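Local coordinates for StAR-related lipid transfer protein 5 (Homo sapiens, PDB 2R55) that probably binds cholesterol or other sterols through its START domain and may take part in the intracellular transport of lipids, at residues 94-99 with 217-222; 99-105 with 117-122. All blocks are in the same frame, centred on the assembly; numbering follows the deposited sequence.

How the interactions relate
After an N-terminal helix, three strands and helix 79-86, the chain forms the short, weakly bonded helix 94-97, turns through Asp98 and Glu99, and enters strand 103-109. Interaction 2 closes the inner and shorter loop: strand 114-120 comes back antiparallel beside 103-109, making a hairpin whose open end lies at 99-105 with 117-122. Interaction 1 closes the outer loop only after the chain has run through the rest of the sheet, when helix 204-227 packs against 94-99. The hairpin therefore lies wholly within the span that interaction 1 encloses. Glu99 belongs to both contacts, and Val95 packs on Val101 and Phe104, so the short helix joins the C-terminal helix to the hairpin.

Interaction 1 (94-99 with 217-222); sequences RVKWDE and RFYANL
Trp97 carries most of the packing against the C-terminal helix, and its indole is gripped from several directions. CD2 of Leu222 sits over one face of the six-membered ring, 4.0 Å from its centroid, a CH-pi contact. The opposite face has CB of the next residue, Asp98, above its rim. CB of Asn221 meets the indole at its edge and in its plane, with CE3 of Trp97 3.7 Å from Asn221 CB. Phe218 comes against the far end, CH2 of Trp97 lying 3.7 Å from Phe218 CE1, and the two ring planes are inclined at 57°. A broad, flat indole suits this place because it can reach Phe218, Asn221 and Leu222 together. With chi1 at 56°, CG of Trp97 stands between the backbone N and the carbonyl carbon, and the ring is directed at the helix.

This is the START fold, in which a long C-terminal helix lies across a strongly curved sheet around a lipid-binding cavity; the short helix 94-97 here packs on that helix, 204-227. The guanidinium of Arg94 stands nearly upright to the Phe218 ring, planes 83° apart, with NH1 at the ring edge. Asp98 OD2 is 3.2 Å from Arg94 NH1, a salt bridge of charges alone, since the oxygen lies well out of the guanidinium plane. Towards the solvent, the exposed side chains of Glu99 and Arg217 form a long ion pair, OE2 to NE 3.9 Å.

Farther out, the indole NE1 of Trp97 donates a hydrogen bond to Cys85 O, which satisfies this buried donor and would hold the ring in its rotation. Phe218 makes an edge-to-face pair with Phe194 of strand 188-197, while Leu222 also touches Cys85 and Val86 of helix 79-86.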
ATOM      1  N   ARG A  94      -8.485  -2.579   7.541  1.00 76.59           N
ATOM      2  CA  ARG A  94      -8.354  -1.606   6.441  1.00 76.29           C
ATOM      3  C   ARG A  94      -9.676  -1.209   5.718  1.00 75.69           C
ATOM      4  O   ARG A  94      -9.839  -0.056   5.303  1.00 75.29           O
ATOM      5  CB  ARG A  94      -7.269  -2.057   5.451  1.00 76.61           C
ATOM      6  CG  ARG A  94      -6.649  -0.918   4.660  1.00 77.53           C
ATOM      7  CD  ARG A  94      -5.152  -1.037   4.616  1.00 79.75           C
ATOM      8  NE  ARG A  94      -4.618  -1.299   3.280  1.00 82.05           N
ATOM      9  CZ  ARG A  94      -4.291  -0.357   2.396  1.00 82.84           C
ATOM     10  NH1 ARG A  94      -4.471   0.926   2.691  1.00 82.80           N
ATOM     11  NH2 ARG A  94      -3.795  -0.694   1.206  1.00 82.52           N
ATOM     12  N   VAL A  95     -10.610  -2.157   5.604  1.00 74.99           N
ATOM     13  CA  VAL A  95     -11.928  -1.931   4.980  1.00 74.38           C
ATOM     14  C   VAL A  95     -12.644  -0.720   5.573  1.00 73.77           C
ATOM     15  O   VAL A  95     -13.285   0.047   4.860  1.00 73.87           O
ATOM     16  CB  VAL A  95     -12.847  -3.184   5.131  1.00 74.54           C
ATOM     17  CG1 VAL A  95     -14.303  -2.899   4.683  1.00 74.51           C
ATOM     18  CG2 VAL A  95     -12.269  -4.361   4.362  1.00 74.95           C
ATOM     19  N   LYS A  96     -12.523  -0.567   6.884  1.00 73.10           N
ATOM     20  CA  LYS A  96     -13.186   0.491   7.620  1.00 72.53           C
ATOM     21  C   LYS A  96     -12.694   1.890   7.232  1.00 72.11           C
ATOM     22  O   LYS A  96     -13.382   2.630   6.537  1.00 72.14           O
ATOM     23  CB  LYS A  96     -12.999   0.248   9.121  1.00 72.54           C
ATOM     24  CG  LYS A  96     -13.744   1.195  10.025  1.00 72.45           C
ATOM     25  CD  LYS A  96     -15.207   1.104   9.730  1.00 72.23           C
ATOM     26  CE  LYS A  96     -16.040   1.528  10.903  1.00 70.01           C
ATOM     27  NZ  LYS A  96     -17.437   1.393  10.463  1.00 68.45           N
ATOM     28  N   TRP A  97     -11.486   2.224   7.661  1.00 71.70           N
ATOM     29  CA  TRP A  97     -11.026   3.607   7.694  1.00 71.22           C
ATOM     30  C   TRP A  97     -10.487   4.153   6.378  1.00 70.91           C
ATOM     31  O   TRP A  97     -10.448   5.366   6.190  1.00 71.00           O
ATOM     32  CB  TRP A  97      -9.969   3.776   8.790  1.00 71.35           C
ATOM     33  CG  TRP A  97      -8.798   2.850   8.641  1.00 71.05           C
ATOM     34  CD1 TRP A  97      -8.649   1.625   9.220  1.00 71.32           C
ATOM     35  CD2 TRP A  97      -7.618   3.076   7.863  1.00 70.85           C
ATOM     36  NE1 TRP A  97      -7.443   1.073   8.855  1.00 71.98           N
ATOM     37  CE2 TRP A  97      -6.790   1.941   8.023  1.00 71.47           C
ATOM     38  CE3 TRP A  97      -7.172   4.129   7.053  1.00 71.22           C
ATOM     39  CZ2 TRP A  97      -5.539   1.826   7.397  1.00 71.56           C
ATOM     40  CZ3 TRP A  97      -5.933   4.010   6.416  1.00 71.42           C
ATOM     41  CH2 TRP A  97      -5.134   2.863   6.593  1.00 71.26           C
ATOM     42  N   ASP A  98     -10.050   3.280   5.479  1.00 70.49           N
ATOM     43  CA  ASP A  98      -9.418   3.744   4.241  1.00 70.50           C
ATOM     44  C   ASP A  98     -10.432   4.011   3.135  1.00 70.83           C
ATOM     45  O   ASP A  98     -10.969   3.077   2.530  1.00 70.63           O
ATOM     46  CB  ASP A  98      -8.362   2.745   3.766  1.00 70.26           C
ATOM     47  CG  ASP A  98      -7.617   3.220   2.524  1.00 69.92           C
ATOM     48  OD1 ASP A  98      -7.424   4.444   2.324  1.00 68.44           O
ATOM     49  OD2 ASP A  98      -7.205   2.343   1.747  1.00 70.45           O
ATOM     50  N   GLU A  99     -10.675   5.290   2.856  1.00 71.36           N
ATOM     51  CA  GLU A  99     -11.698   5.683   1.880  1.00 72.30           C
ATOM     52  C   GLU A  99     -11.542   4.984   0.528  1.00 71.94           C
ATOM     53  O   GLU A  99     -12.499   4.891  -0.230  1.00 71.70           O
ATOM     54  CB  GLU A  99     -11.763   7.216   1.711  1.00 72.31           C
ATOM     55  CG  GLU A  99     -10.520   7.864   1.088  1.00 73.73           C
ATOM     56  CD  GLU A  99     -10.783   9.229   0.442  1.00 73.65           C
ATOM     57  OE1 GLU A  99     -11.692   9.960   0.892  1.00 75.73           O
ATOM     58  OE2 GLU A  99     -10.053   9.575  -0.520  1.00 75.46           O
ATOM     59  N   ARG A 217      -4.563  11.812   1.941  1.00 68.40           N
ATOM     60  CA  ARG A 217      -5.836  11.357   2.490  1.00 68.07           C
ATOM     61  C   ARG A 217      -5.700  10.039   3.243  1.00 67.34           C
ATOM     62  O   ARG A 217      -6.394   9.805   4.239  1.00 66.66           O
ATOM     63  CB  ARG A 217      -6.865  11.187   1.353  1.00 68.55           C
ATOM     64  CG  ARG A 217      -7.778  12.377   1.159  1.00 69.50           C
ATOM     65  CD  ARG A 217      -8.045  12.665  -0.323  1.00 72.17           C
ATOM     66  NE  ARG A 217      -9.302  13.409  -0.501  1.00 73.81           N
ATOM     67  CZ  ARG A 217      -9.480  14.691  -0.176  1.00 73.84           C
ATOM     68  NH1 ARG A 217      -8.478  15.416   0.337  1.00 73.12           N
ATOM     69  NH2 ARG A 217     -10.667  15.251  -0.360  1.00 73.00           N
ATOM     70  N   PHE A 218      -4.826   9.171   2.735  1.00 66.95           N
ATOM     71  CA  PHE A 218      -4.545   7.881   3.360  1.00 66.75           C
ATOM     72  C   PHE A 218      -4.041   8.101   4.799  1.00 67.05           C
ATOM     73  O   PHE A 218      -4.552   7.498   5.753  1.00 67.13           O
ATOM     74  CB  PHE A 218      -3.552   7.109   2.496  1.00 66.00           C
ATOM     75  CG  PHE A 218      -2.988   5.865   3.137  1.00 66.14           C
ATOM     76  CD1 PHE A 218      -3.645   4.642   3.025  1.00 65.71           C
ATOM     77  CD2 PHE A 218      -1.759   5.904   3.801  1.00 63.88           C
ATOM     78  CE1 PHE A 218      -3.085   3.481   3.600  1.00 65.34           C
ATOM     79  CE2 PHE A 218      -1.222   4.757   4.383  1.00 62.76           C
ATOM     80  CZ  PHE A 218      -1.881   3.547   4.281  1.00 62.94           C
ATOM     81  N   TYR A 219      -3.079   9.008   4.950  1.00 67.02           N
ATOM     82  CA  TYR A 219      -2.504   9.304   6.260  1.00 67.00           C
ATOM     83  C   TYR A 219      -3.484  10.042   7.140  1.00 67.31           C
ATOM     84  O   TYR A 219      -3.579   9.757   8.340  1.00 67.47           O
ATOM     85  CB  TYR A 219      -1.193  10.097   6.141  1.00 66.13           C
ATOM     86  CG  TYR A 219       0.018   9.252   5.841  1.00 65.55           C
ATOM     87  CD1 TYR A 219       0.245   8.747   4.557  1.00 63.24           C
ATOM     88  CD2 TYR A 219       0.954   8.973   6.840  1.00 64.71           C
ATOM     89  CE1 TYR A 219       1.348   7.980   4.288  1.00 63.35           C
ATOM     90  CE2 TYR A 219       2.069   8.210   6.573  1.00 64.23           C
ATOM     91  CZ  TYR A 219       2.265   7.716   5.295  1.00 64.68           C
ATOM     92  OH  TYR A 219       3.382   6.947   5.038  1.00 64.63           O
ATOM     93  N   ALA A 220      -4.190  11.005   6.557  1.00 67.82           N
ATOM     94  CA  ALA A 220      -5.262  11.678   7.284  1.00 68.57           C
ATOM     95  C   ALA A 220      -6.209  10.637   7.900  1.00 69.16           C
ATOM     96  O   ALA A 220      -6.496  10.694   9.089  1.00 69.66           O
ATOM     97  CB  ALA A 220      -6.011  12.651   6.381  1.00 68.20           C
ATOM     98  N   ASN A 221      -6.649   9.666   7.100  1.00 70.37           N
ATOM     99  CA  ASN A 221      -7.558   8.603   7.563  1.00 71.33           C
ATOM    100  C   ASN A 221      -6.923   7.727   8.620  1.00 71.58           C
ATOM    101  O   ASN A 221      -7.482   7.538   9.697  1.00 71.90           O
ATOM    102  CB  ASN A 221      -8.010   7.707   6.398  1.00 71.51           C
ATOM    103  CG  ASN A 221      -9.110   8.321   5.562  1.00 71.71           C
ATOM    104  OD1 ASN A 221      -9.703   9.343   5.923  1.00 72.75           O
ATOM    105  ND2 ASN A 221      -9.398   7.688   4.426  1.00 72.88           N
ATOM    106  N   LEU A 222      -5.752   7.187   8.302  1.00 72.07           N
ATOM    107  CA  LEU A 222      -5.009   6.350   9.239  1.00 72.36           C
ATOM    108  C   LEU A 222      -4.919   6.966  10.642  1.00 72.42           C
ATOM    109  O   LEU A 222      -5.041   6.248  11.637  1.00 72.68           O
ATOM    110  CB  LEU A 222      -3.616   6.047   8.685  1.00 72.15           C
ATOM    111  CG  LEU A 222      -2.708   4.955   9.271  1.00 72.46           C
ATOM    112  CD1 LEU A 222      -1.754   5.529  10.299  1.00 73.47           C
ATOM    113  CD2 LEU A 222      -3.479   3.770   9.837  1.00 73.35           C
TER

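Interaction 2 (99-105 with 117-122); sequences ENVTGFE and SRTSTP
Glu105 and Arg118 form an antiparallel hydrogen-bonded pair, their side chains running side by side on one face of the hairpin. CB and CG of Arg118 pass Glu105 OE2 at 3.7 and 3.6 Å, and CD and NE close to 3.1 Å from the same oxygen. NE and OE2 form a salt bridge, in which the hydrogen bond itself is weak and bent, 120° at the hydrogen, although OE2 lies in the guanidinium plane at its edge. The chain is extended as far as CD, chi1 173°, and bends at chi3, beyond which NH1 forms a salt bridge with Asp133 and the guanidinium makes a cation-pi contact with Phe166. Arginine suits the place because its apolar stem lies alongside the Glu105 side chain while its charged end serves two acids.

On the other face, CD1 of Phe104 meets Thr119 OG1 at 3.5 Å. At the open end, Ser120 O accepts a short, nearly straight bond from Thr102 N, 2.6 Å, and weak ones from Thr102 OG1 and Gly103 N. Pro122 then packs on the backbone of Glu99 and Asn100. Thr102 and Gly103, both opposite Ser120, form a classic beta bulge at the start of an antiparallel hairpin in the START-domain sheet.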
ATOM      1  N   GLU A  99     -10.675   5.290   2.856  1.00 71.36           N
ATOM      2  CA  GLU A  99     -11.698   5.683   1.880  1.00 72.30           C
ATOM      3  C   GLU A  99     -11.542   4.984   0.528  1.00 71.94           C
ATOM      4  O   GLU A  99     -12.499   4.891  -0.230  1.00 71.70           O
ATOM      5  CB  GLU A  99     -11.763   7.216   1.711  1.00 72.31           C
ATOM      6  CG  GLU A  99     -10.520   7.864   1.088  1.00 73.73           C
ATOM      7  CD  GLU A  99     -10.783   9.229   0.442  1.00 73.65           C
ATOM      8  OE1 GLU A  99     -11.692   9.960   0.892  1.00 75.73           O
ATOM      9  OE2 GLU A  99     -10.053   9.575  -0.520  1.00 75.46           O
ATOM     10  N   ASN A 100     -10.334   4.481   0.254  1.00 72.35           N
ATOM     11  CA  ASN A 100      -9.995   3.855  -1.028  1.00 72.12           C
ATOM     12  C   ASN A 100     -10.101   2.337  -1.097  1.00 71.83           C
ATOM     13  O   ASN A 100      -9.556   1.710  -2.023  1.00 71.95           O
ATOM     14  CB  ASN A 100      -8.594   4.268  -1.453  1.00 72.37           C
ATOM     15  CG  ASN A 100      -8.607   5.330  -2.510  1.00 72.83           C
ATOM     16  OD1 ASN A 100      -9.535   5.416  -3.310  1.00 73.07           O
ATOM     17  ND2 ASN A 100      -7.568   6.146  -2.530  1.00 74.45           N
ATOM     18  N   VAL A 101     -10.801   1.754  -0.131  1.00 71.45           N
ATOM     19  CA  VAL A 101     -10.910   0.307  -0.018  1.00 71.09           C
ATOM     20  C   VAL A 101     -12.327  -0.065   0.382  1.00 71.04           C
ATOM     21  O   VAL A 101     -12.837   0.409   1.396  1.00 71.16           O
ATOM     22  CB  VAL A 101      -9.864  -0.275   0.997  1.00 71.19           C
ATOM     23  CG1 VAL A 101     -10.261  -1.675   1.481  1.00 70.95           C
ATOM     24  CG2 VAL A 101      -8.469  -0.306   0.380  1.00 69.89           C
ATOM     25  N   THR A 102     -12.952  -0.913  -0.421  1.00 71.03           N
ATOM     26  CA  THR A 102     -14.313  -1.359  -0.161  1.00 71.25           C
ATOM     27  C   THR A 102     -14.372  -2.847   0.158  1.00 71.30           C
ATOM     28  O   THR A 102     -15.216  -3.282   0.942  1.00 71.76           O
ATOM     29  CB  THR A 102     -15.256  -1.041  -1.340  1.00 71.32           C
ATOM     30  OG1 THR A 102     -14.560  -1.219  -2.581  1.00 71.46           O
ATOM     31  CG2 THR A 102     -15.732   0.396  -1.260  1.00 71.42           C
ATOM     32  N   GLY A 103     -13.472  -3.619  -0.443  1.00 71.26           N
ATOM     33  CA  GLY A 103     -13.447  -5.068  -0.262  1.00 71.25           C
ATOM     34  C   GLY A 103     -12.048  -5.634  -0.101  1.00 71.32           C
ATOM     35  O   GLY A 103     -11.205  -5.463  -0.964  1.00 71.00           O
ATOM     36  N   PHE A 104     -11.810  -6.306   1.022  1.00 71.61           N
ATOM     37  CA  PHE A 104     -10.551  -6.996   1.276  1.00 71.61           C
ATOM     38  C   PHE A 104     -10.831  -8.468   1.605  1.00 71.66           C
ATOM     39  O   PHE A 104     -11.559  -8.787   2.557  1.00 71.84           O
ATOM     40  CB  PHE A 104      -9.810  -6.311   2.421  1.00 72.00           C
ATOM     41  CG  PHE A 104      -8.373  -6.729   2.562  1.00 72.45           C
ATOM     42  CD1 PHE A 104      -7.406  -6.250   1.692  1.00 72.48           C
ATOM     43  CD2 PHE A 104      -7.985  -7.590   3.581  1.00 73.47           C
ATOM     44  CE1 PHE A 104      -6.071  -6.630   1.827  1.00 74.54           C
ATOM     45  CE2 PHE A 104      -6.646  -7.976   3.724  1.00 73.57           C
ATOM     46  CZ  PHE A 104      -5.691  -7.491   2.845  1.00 73.17           C
ATOM     47  N   GLU A 105     -10.276  -9.356   0.789  1.00 71.41           N
ATOM     48  CA  GLU A 105     -10.467 -10.797   0.933  1.00 71.25           C
ATOM     49  C   GLU A 105      -9.091 -11.454   0.985  1.00 71.30           C
ATOM     50  O   GLU A 105      -8.208 -11.118   0.179  1.00 71.18           O
ATOM     51  CB  GLU A 105     -11.277 -11.366  -0.252  1.00 71.18           C
ATOM     52  CG  GLU A 105     -12.772 -10.999  -0.298  1.00 70.81           C
ATOM     53  CD  GLU A 105     -13.400 -11.125  -1.705  1.00 71.51           C
ATOM     54  OE1 GLU A 105     -14.599 -11.439  -1.803  1.00 71.96           O
ATOM     55  OE2 GLU A 105     -12.719 -10.900  -2.725  1.00 72.14           O
ATOM     56  N   SER A 117      -4.231 -11.785  -1.756  1.00 69.38           N
ATOM     57  CA  SER A 117      -5.374 -10.969  -1.374  1.00 69.95           C
ATOM     58  C   SER A 117      -6.030 -10.250  -2.548  1.00 70.43           C
ATOM     59  O   SER A 117      -5.372  -9.926  -3.538  1.00 70.97           O
ATOM     60  CB  SER A 117      -4.967  -9.948  -0.316  1.00 69.84           C
ATOM     61  OG  SER A 117      -4.195  -8.906  -0.883  1.00 70.29           O
ATOM     62  N   ARG A 118      -7.335 -10.022  -2.424  1.00 70.90           N
ATOM     63  CA  ARG A 118      -8.091  -9.214  -3.366  1.00 71.08           C
ATOM     64  C   ARG A 118      -8.510  -7.944  -2.648  1.00 70.80           C
ATOM     65  O   ARG A 118      -9.012  -7.998  -1.533  1.00 70.72           O
ATOM     66  CB  ARG A 118      -9.316  -9.982  -3.882  1.00 71.68           C
ATOM     67  CG  ARG A 118     -10.271  -9.165  -4.762  1.00 72.58           C
ATOM     68  CD  ARG A 118     -11.342 -10.037  -5.360  1.00 73.74           C
ATOM     69  NE  ARG A 118     -12.616  -9.333  -5.423  1.00 77.79           N
ATOM     70  CZ  ARG A 118     -13.090  -8.714  -6.501  1.00 79.66           C
ATOM     71  NH1 ARG A 118     -12.403  -8.717  -7.641  1.00 80.27           N
ATOM     72  NH2 ARG A 118     -14.264  -8.096  -6.441  1.00 79.87           N
ATOM     73  N   THR A 119      -8.282  -6.807  -3.292  1.00 70.81           N
ATOM     74  CA  THR A 119      -8.613  -5.508  -2.734  1.00 70.88           C
ATOM     75  C   THR A 119      -9.521  -4.749  -3.710  1.00 71.19           C
ATOM     76  O   THR A 119      -9.213  -4.648  -4.900  1.00 71.55           O
ATOM     77  CB  THR A 119      -7.332  -4.701  -2.474  1.00 70.91           C
ATOM     78  OG1 THR A 119      -6.455  -5.462  -1.631  1.00 71.63           O
ATOM     79  CG2 THR A 119      -7.641  -3.364  -1.808  1.00 70.51           C
ATOM     80  N   SER A 120     -10.634  -4.222  -3.205  1.00 71.06           N
ATOM     81  CA  SER A 120     -11.571  -3.456  -4.017  1.00 71.25           C
ATOM     82  C   SER A 120     -11.483  -1.986  -3.649  1.00 71.38           C
ATOM     83  O   SER A 120     -11.585  -1.629  -2.480  1.00 71.36           O
ATOM     84  CB  SER A 120     -13.009  -3.931  -3.800  1.00 71.17           C
ATOM     85  OG  SER A 120     -13.144  -5.337  -3.919  1.00 71.42           O
ATOM     86  N   THR A 121     -11.282  -1.145  -4.659  1.00 71.55           N
ATOM     87  CA  THR A 121     -11.267   0.303  -4.492  1.00 71.66           C
ATOM     88  C   THR A 121     -12.611   0.796  -4.998  1.00 71.50           C
ATOM     89  O   THR A 121     -13.247   0.120  -5.808  1.00 71.76           O
ATOM     90  CB  THR A 121     -10.116   0.983  -5.320  1.00 72.00           C
ATOM     91  OG1 THR A 121     -10.316   0.757  -6.727  1.00 72.75           O
ATOM     92  CG2 THR A 121      -8.756   0.453  -4.907  1.00 71.69           C
ATOM     93  N   PRO A 122     -13.067   1.966  -4.525  1.00 71.33           N
ATOM     94  CA  PRO A 122     -14.324   2.425  -5.089  1.00 71.14           C
ATOM     95  C   PRO A 122     -13.995   3.362  -6.238  1.00 70.92           C
ATOM     96  O   PRO A 122     -12.832   3.456  -6.610  1.00 71.52           O
ATOM     97  CB  PRO A 122     -14.952   3.187  -3.927  1.00 70.93           C
ATOM     98  CG  PRO A 122     -13.741   3.757  -3.163  1.00 70.90           C
ATOM     99  CD  PRO A 122     -12.540   2.907  -3.517  1.00 71.11           C
TER